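Local atomic coordinates of FAD-binding PCMH-type domain-containing protein (Gibberella zeae, PDB entry 6YJO), a protein that probably oxidises oligosaccharides, as an oxygen-dependent flavoenzyme that carries its FAD cofactor through covalent links. Residues A236-V241 and V289-R294; P243-L248 and I312-T317; R155-G160 and G184-T189; A179-G184 and V267-E272. All coordinates share one frame; numbering follows the deposited sequence.

The loop that leaves the strand 226-236 for the seven-stranded antiparallel sheet runs through contact 1; contact 2 finishes the edge of that sheet about 15 Å away, centre to centre. Contact 4 lies about 12 Å from contact 1, joined to it through Tyr-291, whose ring also meets Thr-182. Contact 3 shares Gly-184 with contact 4, their centres about 13 Å apart, and is the one that reaches the cofactor, with Gly-160 against the flavin. The side chains of Arg-181 in contact 4 and Tyr-291 in contact 1 stay about 13 Å and 12 Å from FAD. Contacts 2 and 3 are farthest apart, with nearest atoms about 13 Å from each other.

Contact 1: residues A236-V241 and V289-R294; sequences AAPETV and VYYGTR
An inverse gamma turn centred on Tyr-291, just past the end of strand 283-290, packs against the loop that carries Pro-238, Thr-240 and Val-241. The ring of Tyr-291 takes the apolar contacts. Its CD1 lies 3.6 Å from CG of Pro-238, which comes in obliquely, while CG1 of Val-241 sits at the ring edge, near the plane, 4.0 Å from the same CD1. With CG anti to the carbonyl carbon (chi1 -61°), the ring stands beside its own backbone N, and CG1 of Val-289 lies 3.6 Å above the plane on one face, toward the rim. The phenol OH is held by the carbonyl of Phe-178. The loop is the crossing from strand 226-236 of the six-stranded sheet to strand 242-248 of the seven-stranded one, and Trp-320 of helix 320-326 packs on both Pro-238 and Tyr-291. Farther along, the backbones come together: O of Thr-240 is 3.1 Å from N of Gly-292, yet the angle is too poor for a hydrogen bond. CG2 of Thr-240, anti to its backbone N, lies 3.4 Å from O of Gly-292, and that carbonyl is hydrogen-bonded to OG1 of Thr-242.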
# COMPACT_ATOMS: atom_id res chain seq x y z
N ALA A 236 -19.21 -4.27 9.07
CA ALA A 236 -19.43 -5.48 9.85
C ALA A 236 -18.65 -6.64 9.21
O ALA A 236 -18.85 -6.95 8.04
CB ALA A 236 -20.91 -5.82 9.93
N ALA A 237 -17.77 -7.26 9.99
CA ALA A 237 -17.01 -8.39 9.49
C ALA A 237 -17.97 -9.48 9.02
O ALA A 237 -18.79 -9.95 9.83
CB ALA A 237 -16.08 -8.94 10.57
N PRO A 238 -17.91 -9.91 7.76
CA PRO A 238 -18.87 -10.92 7.31
C PRO A 238 -18.59 -12.25 7.98
O PRO A 238 -17.48 -12.55 8.41
CB PRO A 238 -18.62 -10.99 5.80
CG PRO A 238 -17.19 -10.63 5.64
CD PRO A 238 -16.86 -9.67 6.76
N GLU A 239 -19.64 -13.06 8.07
CA GLU A 239 -19.56 -14.37 8.70
C GLU A 239 -19.39 -15.50 7.69
O GLU A 239 -19.00 -16.61 8.08
CB GLU A 239 -20.81 -14.62 9.55
CG GLU A 239 -22.12 -14.52 8.79
CD GLU A 239 -23.34 -14.77 9.66
OE1 GLU A 239 -23.18 -14.79 10.91
OE2 GLU A 239 -24.44 -14.94 9.11
N THR A 240 -19.67 -15.23 6.41
CA THR A 240 -19.66 -16.23 5.35
C THR A 240 -18.72 -15.73 4.26
O THR A 240 -19.10 -14.87 3.46
CB THR A 240 -21.07 -16.47 4.83
OG1 THR A 240 -21.88 -17.03 5.87
CG2 THR A 240 -21.06 -17.41 3.63
N VAL A 241 -17.50 -16.26 4.22
CA VAL A 241 -16.46 -15.79 3.31
C VAL A 241 -15.80 -16.99 2.66
O VAL A 241 -15.41 -17.94 3.35
CB VAL A 241 -15.42 -14.91 4.05
CG1 VAL A 241 -16.09 -14.12 5.17
CG2 VAL A 241 -14.27 -15.74 4.60
N VAL A 289 -11.43 -13.77 -3.19
CA VAL A 289 -12.36 -13.97 -2.08
C VAL A 289 -13.75 -13.55 -2.53
O VAL A 289 -13.93 -12.46 -3.09
CB VAL A 289 -11.94 -13.17 -0.83
CG1 VAL A 289 -13.02 -13.29 0.24
CG2 VAL A 289 -10.59 -13.64 -0.30
N TYR A 290 -14.74 -14.40 -2.26
CA TYR A 290 -16.15 -14.09 -2.50
C TYR A 290 -16.87 -14.08 -1.16
O TYR A 290 -16.93 -15.11 -0.48
CB TYR A 290 -16.78 -15.12 -3.45
CG TYR A 290 -18.22 -14.80 -3.81
CD1 TYR A 290 -18.51 -13.93 -4.85
CD2 TYR A 290 -19.28 -15.38 -3.12
CE1 TYR A 290 -19.82 -13.64 -5.19
CE2 TYR A 290 -20.59 -15.10 -3.45
CZ TYR A 290 -20.86 -14.23 -4.48
OH TYR A 290 -22.16 -13.93 -4.82
N TYR A 291 -17.41 -12.93 -0.79
CA TYR A 291 -18.15 -12.80 0.46
C TYR A 291 -19.56 -13.33 0.22
O TYR A 291 -20.50 -12.60 -0.12
CB TYR A 291 -18.14 -11.35 0.95
CG TYR A 291 -16.73 -10.89 1.21
CD1 TYR A 291 -16.02 -11.37 2.31
CD2 TYR A 291 -16.09 -10.00 0.36
CE1 TYR A 291 -14.72 -10.97 2.55
CE2 TYR A 291 -14.79 -9.60 0.60
CZ TYR A 291 -14.11 -10.08 1.69
OH TYR A 291 -12.81 -9.68 1.94
N GLY A 292 -19.70 -14.64 0.41
CA GLY A 292 -20.92 -15.34 0.09
C GLY A 292 -20.68 -16.83 0.12
O GLY A 292 -19.62 -17.30 0.54
N THR A 293 -21.68 -17.57 -0.35
CA THR A 293 -21.62 -19.03 -0.31
C THR A 293 -20.85 -19.58 -1.51
O THR A 293 -20.67 -18.92 -2.53
CB THR A 293 -23.03 -19.62 -0.28
OG1 THR A 293 -23.67 -19.42 -1.55
CG2 THR A 293 -23.87 -18.97 0.81
N ARG A 294 -20.40 -20.83 -1.37
CA ARG A 294 -19.69 -21.48 -2.47
C ARG A 294 -20.56 -21.53 -3.72
O ARG A 294 -20.12 -21.17 -4.81
CB ARG A 294 -19.26 -22.89 -2.06
CG ARG A 294 -18.75 -23.76 -3.22
CD ARG A 294 -17.56 -23.11 -3.93
NE ARG A 294 -17.21 -23.80 -5.17
CZ ARG A 294 -16.44 -24.88 -5.25
NH1 ARG A 294 -15.92 -25.41 -4.15
NH2 ARG A 294 -16.18 -25.43 -6.43

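Contact 2: residues P243-L248 and I312-T317; sequences PFSIEL and ISTAST
Residues 243-248 and 312-317 run antiparallel, their end-to-end directions 150° apart, with Phe-244 and Ala-315 as a non-hydrogen-bonded pair and Ser-245 and Thr-314 as a hydrogen-bonded one. N of Ser-245 gives a sound bond to O of Thr-314 (2.9 Å, 163°), in the carbonyl plane. The carbonyl O of Ser-245 takes two donors: N of Ser-313 at 2.9 Å, tilted 22° from the carbonyl plane, and more weakly N of Thr-314. A weak bond from Ser-316 N to Pro-243 O continues the pairing; beside it, CD of Pro-243 presses to 3.1 Å from O of Ser-316, the ring nitrogen having no hydrogen to offer.

Hydroxyls meet on the face that carries Ser-245 and Thr-314. Each lies in the crowded position between its backbone N and carbonyl carbon, and Ser-245 OG and Thr-314 OG1 share a hydrogen bond of 2.6 Å. The Ser-313 hydroxyl crosses to the partner strand: OG accepts from N of Glu-247 at 3.1 Å, and CG of Glu-247 lies 3.4 Å from the same oxygen. Apolar groups fill other places, with CB of Phe-244 and CB of Ala-315 4.3 Å apart on the face where helix 294-308 packs, and CG1 of Ile-246 3.9 Å from CA of Ile-312. Phe-244 itself leads on to Leu-297 of that helix. Ser-313 and Thr-314 set against the single Ser-245 make a classic beta bulge, here where strand 314-315 forms the edge of the seven-stranded antiparallel sheet.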
# COMPACT_ATOMS: atom_id res chain seq x y z
N PRO A 243 -12.72 -18.00 0.29
CA PRO A 243 -11.53 -17.93 -0.57
C PRO A 243 -11.60 -18.97 -1.67
O PRO A 243 -12.28 -19.99 -1.57
CB PRO A 243 -10.38 -18.22 0.40
CG PRO A 243 -10.92 -17.97 1.77
CD PRO A 243 -12.39 -18.26 1.70
N PHE A 244 -10.88 -18.70 -2.76
CA PHE A 244 -10.79 -19.64 -3.86
C PHE A 244 -9.49 -19.46 -4.62
O PHE A 244 -8.88 -18.39 -4.61
CB PHE A 244 -11.98 -19.50 -4.83
CG PHE A 244 -12.07 -18.15 -5.51
CD1 PHE A 244 -12.68 -17.08 -4.89
CD2 PHE A 244 -11.56 -17.97 -6.78
CE1 PHE A 244 -12.78 -15.85 -5.52
CE2 PHE A 244 -11.64 -16.74 -7.42
CZ PHE A 244 -12.25 -15.68 -6.79
N SER A 245 -9.06 -20.54 -5.28
CA SER A 245 -7.97 -20.52 -6.25
C SER A 245 -8.39 -21.28 -7.50
O SER A 245 -9.20 -22.20 -7.43
CB SER A 245 -6.69 -21.15 -5.68
OG SER A 245 -6.77 -22.56 -5.66
N ILE A 246 -7.86 -20.85 -8.64
CA ILE A 246 -7.96 -21.56 -9.91
C ILE A 246 -6.55 -21.66 -10.46
O ILE A 246 -5.95 -20.64 -10.81
CB ILE A 246 -8.89 -20.86 -10.91
CG1 ILE A 246 -10.31 -20.72 -10.37
CG2 ILE A 246 -8.88 -21.62 -12.23
CD1 ILE A 246 -10.69 -19.28 -10.04
N GLU A 247 -6.02 -22.88 -10.54
CA GLU A 247 -4.68 -23.10 -11.07
C GLU A 247 -4.74 -23.26 -12.59
O GLU A 247 -5.64 -23.91 -13.13
CB GLU A 247 -4.06 -24.34 -10.44
CG GLU A 247 -4.05 -24.32 -8.92
CD GLU A 247 -3.38 -25.55 -8.33
OE1 GLU A 247 -2.89 -26.39 -9.11
OE2 GLU A 247 -3.33 -25.66 -7.09
N LEU A 248 -3.77 -22.65 -13.27
CA LEU A 248 -3.71 -22.68 -14.72
C LEU A 248 -2.27 -22.89 -15.17
O LEU A 248 -1.33 -22.75 -14.40
CB LEU A 248 -4.25 -21.38 -15.33
CG LEU A 248 -5.72 -21.05 -15.05
CD1 LEU A 248 -5.82 -19.90 -14.06
CD2 LEU A 248 -6.43 -20.72 -16.35
N ILE A 312 -12.54 -24.37 -10.54
CA ILE A 312 -11.97 -24.10 -9.22
C ILE A 312 -11.07 -25.25 -8.81
O ILE A 312 -11.41 -26.43 -8.95
CB ILE A 312 -13.09 -23.87 -8.19
CG1 ILE A 312 -13.48 -22.39 -8.17
CG2 ILE A 312 -12.67 -24.33 -6.80
CD1 ILE A 312 -14.71 -22.08 -7.35
N SER A 313 -9.89 -24.90 -8.30
CA SER A 313 -8.95 -25.89 -7.78
C SER A 313 -9.17 -26.12 -6.29
O SER A 313 -9.31 -27.26 -5.85
CB SER A 313 -7.51 -25.45 -8.05
OG SER A 313 -7.20 -25.57 -9.43
N THR A 314 -9.21 -25.04 -5.50
CA THR A 314 -9.50 -25.11 -4.08
C THR A 314 -10.51 -24.03 -3.72
O THR A 314 -10.44 -22.91 -4.23
CB THR A 314 -8.23 -24.95 -3.23
OG1 THR A 314 -7.64 -23.67 -3.49
CG2 THR A 314 -7.22 -26.05 -3.56
N ALA A 315 -11.46 -24.38 -2.86
CA ALA A 315 -12.46 -23.43 -2.41
C ALA A 315 -13.03 -23.91 -1.09
O ALA A 315 -13.28 -25.11 -0.91
CB ALA A 315 -13.57 -23.25 -3.45
N SER A 316 -13.21 -22.98 -0.16
CA SER A 316 -13.62 -23.32 1.19
C SER A 316 -14.31 -22.11 1.80
O SER A 316 -13.92 -20.97 1.53
CB SER A 316 -12.42 -23.75 2.04
OG SER A 316 -12.80 -23.99 3.38
N THR A 317 -15.33 -22.36 2.61
CA THR A 317 -16.08 -21.30 3.27
C THR A 317 -15.76 -21.30 4.76
O THR A 317 -15.58 -22.35 5.38
CB THR A 317 -17.59 -21.49 3.06
OG1 THR A 317 -17.85 -21.75 1.68
CG2 THR A 317 -18.36 -20.24 3.50

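Contact 3: residues R155-G160 and G184-T189; sequences RAIPHG and GLTLDT. With FAD (flavin-adenine dinucleotide), chain C.
Pro-158 is the plug of this contact, fitted between Gly-184 and Thr-189. Its ring presses on the carbonyl oxygen of Gly-184, with Pro-158 CB 3.0 Å from Gly-184 O and CG close by. Pro-158 CD meets CG2 of Thr-189 tip to tip at 3.7 Å. Thr-186 meets the backbone carbonyl of the same proline. Its OG1, anti to its own carbonyl carbon (chi1 -45°), donates to O of Pro-158; the modelled 2.5 Å is very short and its exact length doubtful. The same OG1 lies 3.4 Å from CA of His-159.

Residues 186-188 form a short 3-10 turn that leads into strand 190-196 of the FAD-binding domain, and Asp-188 and Thr-189 at its C-terminal end reach back to tie it to Leu-185 and Thr-186. Thr-189 sends N and OG1 to O of Thr-186 from the same face of the carbonyl plane, the hydroxyl at 2.9 Å. Asp-188 OD2 takes N of Leu-185 from above the carboxylate plane, and its OD1 forms a salt bridge with Arg-413. On the other segment His-159 turns back on its own chain, ND1 giving an in-plane bond of 3.1 Å to a lone pair of Gly-160 O. CA of Gly-160 then reaches the flavin, 3.5 Å from FAD O4. His-170 bridges this region to the cofactor: NE2 is hydrogen-bonded to N of Gly-160, ND1 to FAD, and its side chain also touches those of His-159 and Thr-186.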
# COMPACT_ATOMS: atom_id res chain seq x y z
N ARG A 155 -16.12 -6.05 13.80
CA ARG A 155 -15.96 -4.97 12.84
C ARG A 155 -14.61 -5.11 12.14
O ARG A 155 -13.73 -5.85 12.58
CB ARG A 155 -16.06 -3.60 13.54
CG ARG A 155 -17.31 -3.43 14.40
CD ARG A 155 -18.60 -3.57 13.61
NE ARG A 155 -18.78 -2.49 12.64
CZ ARG A 155 -19.88 -2.30 11.93
NH1 ARG A 155 -20.92 -3.11 12.07
NH2 ARG A 155 -19.95 -1.28 11.08
N ALA A 156 -14.48 -4.38 11.03
CA ALA A 156 -13.32 -4.51 10.17
C ALA A 156 -13.24 -3.30 9.27
O ALA A 156 -14.23 -2.58 9.07
CB ALA A 156 -13.39 -5.79 9.33
N ILE A 157 -12.05 -3.07 8.73
CA ILE A 157 -11.85 -2.09 7.67
C ILE A 157 -11.14 -2.79 6.51
O ILE A 157 -10.46 -3.80 6.71
CB ILE A 157 -11.05 -0.86 8.16
CG1 ILE A 157 -9.72 -1.28 8.79
CG2 ILE A 157 -11.86 -0.05 9.15
CD1 ILE A 157 -8.94 -0.11 9.36
N PRO A 158 -11.30 -2.27 5.30
CA PRO A 158 -10.65 -2.91 4.14
C PRO A 158 -9.17 -2.58 4.08
O PRO A 158 -8.77 -1.42 4.21
CB PRO A 158 -11.41 -2.33 2.95
CG PRO A 158 -11.86 -0.98 3.42
CD PRO A 158 -12.13 -1.12 4.90
N HIS A 159 -8.34 -3.61 3.91
CA HIS A 159 -6.90 -3.44 3.86
C HIS A 159 -6.29 -4.63 3.13
O HIS A 159 -6.99 -5.54 2.70
CB HIS A 159 -6.32 -3.28 5.26
CG HIS A 159 -6.75 -4.36 6.21
ND1 HIS A 159 -6.44 -5.69 6.00
CD2 HIS A 159 -7.47 -4.32 7.35
CE1 HIS A 159 -6.95 -6.41 6.98
NE2 HIS A 159 -7.58 -5.60 7.82
N GLY A 160 -4.96 -4.61 3.01
CA GLY A 160 -4.23 -5.61 2.25
C GLY A 160 -4.04 -6.91 3.00
O GLY A 160 -4.47 -7.10 4.14
N GLY A 184 -13.99 -1.02 -0.50
CA GLY A 184 -13.21 0.15 -0.85
C GLY A 184 -11.77 0.07 -0.36
O GLY A 184 -11.37 -0.83 0.39
N LEU A 185 -10.98 1.03 -0.82
CA LEU A 185 -9.65 1.23 -0.29
C LEU A 185 -9.73 1.58 1.20
O LEU A 185 -10.75 2.07 1.69
CB LEU A 185 -8.92 2.35 -1.03
CG LEU A 185 -8.75 2.24 -2.55
CD1 LEU A 185 -8.20 3.55 -3.09
CD2 LEU A 185 -7.84 1.08 -2.93
N THR A 186 -8.63 1.32 1.91
CA THR A 186 -8.58 1.68 3.32
C THR A 186 -8.85 3.17 3.51
O THR A 186 -9.53 3.57 4.46
CB THR A 186 -7.23 1.31 3.93
OG1 THR A 186 -6.86 -0.01 3.51
CG2 THR A 186 -7.30 1.36 5.45
N LEU A 187 -8.32 4.01 2.62
CA LEU A 187 -8.53 5.45 2.76
C LEU A 187 -9.95 5.86 2.40
O LEU A 187 -10.33 7.00 2.71
CB LEU A 187 -7.52 6.23 1.91
CG LEU A 187 -7.45 6.04 0.39
CD1 LEU A 187 -8.66 6.63 -0.33
CD2 LEU A 187 -6.17 6.67 -0.12
N ASP A 188 -10.73 4.99 1.75
CA ASP A 188 -12.12 5.33 1.46
C ASP A 188 -12.95 5.35 2.73
O ASP A 188 -13.98 6.04 2.78
CB ASP A 188 -12.70 4.34 0.45
CG ASP A 188 -12.10 4.50 -0.94
OD1 ASP A 188 -11.52 5.57 -1.23
OD2 ASP A 188 -12.21 3.55 -1.75
N THR A 189 -12.53 4.62 3.76
CA THR A 189 -13.20 4.62 5.05
C THR A 189 -12.53 5.57 6.04
O THR A 189 -12.84 5.53 7.23
CB THR A 189 -13.23 3.20 5.63
OG1 THR A 189 -11.90 2.79 5.97
CG2 THR A 189 -13.80 2.22 4.61
PA FAD C . 6.61 2.46 6.38
O1A FAD C . 7.94 2.27 5.74
O2A FAD C . 6.67 2.57 7.91
O5B FAD C . 5.86 3.70 5.77
C5B FAD C . 5.75 3.87 4.34
C4B FAD C . 5.50 5.33 4.04
O4B FAD C . 4.53 5.85 4.99
C3B FAD C . 6.73 6.22 4.16
O3B FAD C . 6.66 7.29 3.21
C2B FAD C . 6.63 6.73 5.59
O2B FAD C . 7.31 7.96 5.78
C1B FAD C . 5.12 6.91 5.72
N9A FAD C . 4.63 6.87 7.10
C8A FAD C . 4.67 5.82 7.98
N7A FAD C . 4.16 6.08 9.15
C5A FAD C . 3.75 7.40 9.05
C6A FAD C . 3.13 8.28 9.96
N6A FAD C . 2.80 7.94 11.21
N1A FAD C . 2.87 9.53 9.53
C2A FAD C . 3.20 9.87 8.29
N3A FAD C . 3.78 9.13 7.34
C4A FAD C . 4.04 7.90 7.79
N1 FAD C . -0.16 -2.81 -0.31
C2 FAD C . -1.42 -3.01 -0.80
O2 FAD C . -2.09 -2.09 -1.28
N3 FAD C . -1.98 -4.28 -0.75
C4 FAD C . -1.37 -5.41 -0.24
O4 FAD C . -1.96 -6.49 -0.25
C4X FAD C . -0.04 -5.18 0.27
N5 FAD C . 0.61 -6.20 0.77
C5X FAD C . 1.89 -5.97 1.27
C6 FAD C . 2.61 -7.04 1.78
C7 FAD C . 3.88 -6.86 2.31
C7M FAD C . 4.62 -8.05 2.88
C8 FAD C . 4.48 -5.59 2.27
C8M FAD C . 5.86 -5.36 2.82
C9 FAD C . 3.77 -4.52 1.73
C9A FAD C . 2.49 -4.70 1.23
N10 FAD C . 1.74 -3.64 0.69
C10 FAD C . 0.48 -3.84 0.19
C1' FAD C . 2.32 -2.29 0.60
C2' FAD C . 1.97 -1.38 1.76
O2' FAD C . 0.63 -0.89 1.61
C3' FAD C . 2.93 -0.20 1.76
O3' FAD C . 4.26 -0.71 1.79
C4' FAD C . 2.76 0.76 2.94
O4' FAD C . 2.87 2.11 2.49
C5' FAD C . 3.79 0.49 4.01
O5' FAD C . 3.38 1.15 5.23
P FAD C . 4.18 0.93 6.56
O1P FAD C . 3.78 1.99 7.58
O2P FAD C . 4.07 -0.48 6.98
O3P FAD C . 5.67 1.23 6.04

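Contact 4: residues A179-G184 and V267-E272; sequences ASRTHG and VTAPKE
NH1 of Arg-181 is held by two carbonyls, donating to O of Pro-270 at 2.6 Å and also to O of Leu-273. The Pro-270 oxygen lies in the guanidinium plane, whereas NH1 stands 40° out of the plane of that carbonyl. The second nitrogen, NH2, makes a weak but straight bond to O of Ala-269 (3.3 Å, 169°) and another bond to O of Ala-266. The arm gets there extended: CG is anti to the backbone N (chi1 -158°), and the chain stays stretched to NE, carrying the guanidinium from helix 180-183 across to the loop that follows helix 252-268.

Next along the chain, Thr-182 meets the loop with its hydroxyl. OG1, anti to its own carbonyl carbon, points at O of Lys-271; the modelled 2.4 Å is very short for a hydrogen bond, so the length is doubtful. ND2 of Asn-274 bonds to the same OG1, and the methyl CG2 turns to the His-183 ring, 3.7 Å above its centre. On the loop, NZ of Lys-271 and OE2 of Glu-272 pair in a salt bridge of 3.6 Å.

Carbonyl oxygens thus take up both terminal nitrogens of the buried guanidinium, among them Ala-266 in the last turn of helix 252-268 and Ala-269 just past its end, and the dipole of that helix would probably help to stabilise the positive charge.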
# COMPACT_ATOMS: atom_id res chain seq x y z
N ALA A 179 -10.82 -7.31 0.21
CA ALA A 179 -12.11 -6.72 0.55
C ALA A 179 -12.32 -5.37 -0.11
O ALA A 179 -13.37 -4.75 0.12
CB ALA A 179 -12.22 -6.56 2.07
N SER A 180 -11.37 -4.89 -0.92
CA SER A 180 -11.46 -3.53 -1.44
C SER A 180 -12.58 -3.41 -2.47
O SER A 180 -13.36 -2.45 -2.43
CB SER A 180 -10.12 -3.13 -2.06
OG SER A 180 -9.19 -2.77 -1.05
N ARG A 181 -12.66 -4.36 -3.40
CA ARG A 181 -13.67 -4.27 -4.45
C ARG A 181 -15.07 -4.21 -3.86
O ARG A 181 -15.99 -3.68 -4.50
CB ARG A 181 -13.54 -5.46 -5.40
CG ARG A 181 -14.16 -5.22 -6.76
CD ARG A 181 -13.68 -6.23 -7.78
NE ARG A 181 -14.38 -6.06 -9.05
CZ ARG A 181 -15.62 -6.47 -9.27
NH1 ARG A 181 -16.30 -7.10 -8.31
NH2 ARG A 181 -16.19 -6.27 -10.45
N THR A 182 -15.25 -4.74 -2.65
CA THR A 182 -16.54 -4.77 -1.98
C THR A 182 -16.72 -3.64 -0.99
O THR A 182 -17.84 -3.14 -0.83
CB THR A 182 -16.71 -6.10 -1.24
OG1 THR A 182 -16.55 -7.19 -2.17
CG2 THR A 182 -18.08 -6.19 -0.58
N HIS A 183 -15.65 -3.21 -0.31
CA HIS A 183 -15.75 -2.22 0.74
C HIS A 183 -14.77 -1.06 0.58
O HIS A 183 -14.72 -0.20 1.46
CB HIS A 183 -15.54 -2.87 2.11
CG HIS A 183 -16.59 -3.89 2.47
ND1 HIS A 183 -16.28 -5.18 2.84
CD2 HIS A 183 -17.94 -3.80 2.52
CE1 HIS A 183 -17.39 -5.84 3.09
NE2 HIS A 183 -18.41 -5.03 2.91
N GLY A 184 -13.99 -1.02 -0.50
CA GLY A 184 -13.21 0.15 -0.85
C GLY A 184 -11.77 0.07 -0.36
O GLY A 184 -11.37 -0.83 0.39
N VAL A 267 -15.41 -6.05 -15.34
CA VAL A 267 -16.43 -5.02 -15.51
C VAL A 267 -17.78 -5.51 -14.99
O VAL A 267 -18.56 -4.72 -14.43
CB VAL A 267 -16.52 -4.60 -16.99
CG1 VAL A 267 -17.62 -3.57 -17.19
CG2 VAL A 267 -15.17 -4.08 -17.47
N THR A 268 -18.07 -6.80 -15.15
CA THR A 268 -19.42 -7.31 -14.95
C THR A 268 -19.62 -8.07 -13.64
O THR A 268 -20.76 -8.20 -13.19
CB THR A 268 -19.81 -8.24 -16.11
OG1 THR A 268 -18.85 -9.29 -16.22
CG2 THR A 268 -19.87 -7.47 -17.42
N ALA A 269 -18.55 -8.58 -13.02
CA ALA A 269 -18.72 -9.46 -11.88
C ALA A 269 -19.38 -8.73 -10.72
O ALA A 269 -19.27 -7.50 -10.60
CB ALA A 269 -17.37 -10.03 -11.44
N PRO A 270 -20.10 -9.44 -9.85
CA PRO A 270 -20.70 -8.79 -8.68
C PRO A 270 -19.65 -8.15 -7.79
O PRO A 270 -18.47 -8.49 -7.83
CB PRO A 270 -21.42 -9.93 -7.96
CG PRO A 270 -21.67 -10.95 -9.02
CD PRO A 270 -20.49 -10.86 -9.94
N LYS A 271 -20.11 -7.21 -6.96
CA LYS A 271 -19.21 -6.53 -6.03
C LYS A 271 -18.79 -7.43 -4.87
O LYS A 271 -17.78 -7.16 -4.23
CB LYS A 271 -19.85 -5.25 -5.50
CG LYS A 271 -20.89 -5.45 -4.42
CD LYS A 271 -21.59 -4.15 -4.09
CE LYS A 271 -22.76 -4.37 -3.14
NZ LYS A 271 -23.80 -5.25 -3.75
N GLU A 272 -19.55 -8.50 -4.60
CA GLU A 272 -19.15 -9.47 -3.59
C GLU A 272 -17.89 -10.23 -3.96
O GLU A 272 -17.34 -10.94 -3.11
CB GLU A 272 -20.28 -10.47 -3.34
CG GLU A 272 -21.39 -9.98 -2.41
CD GLU A 272 -22.41 -9.11 -3.11
OE1 GLU A 272 -22.36 -9.02 -4.36
OE2 GLU A 272 -23.28 -8.52 -2.42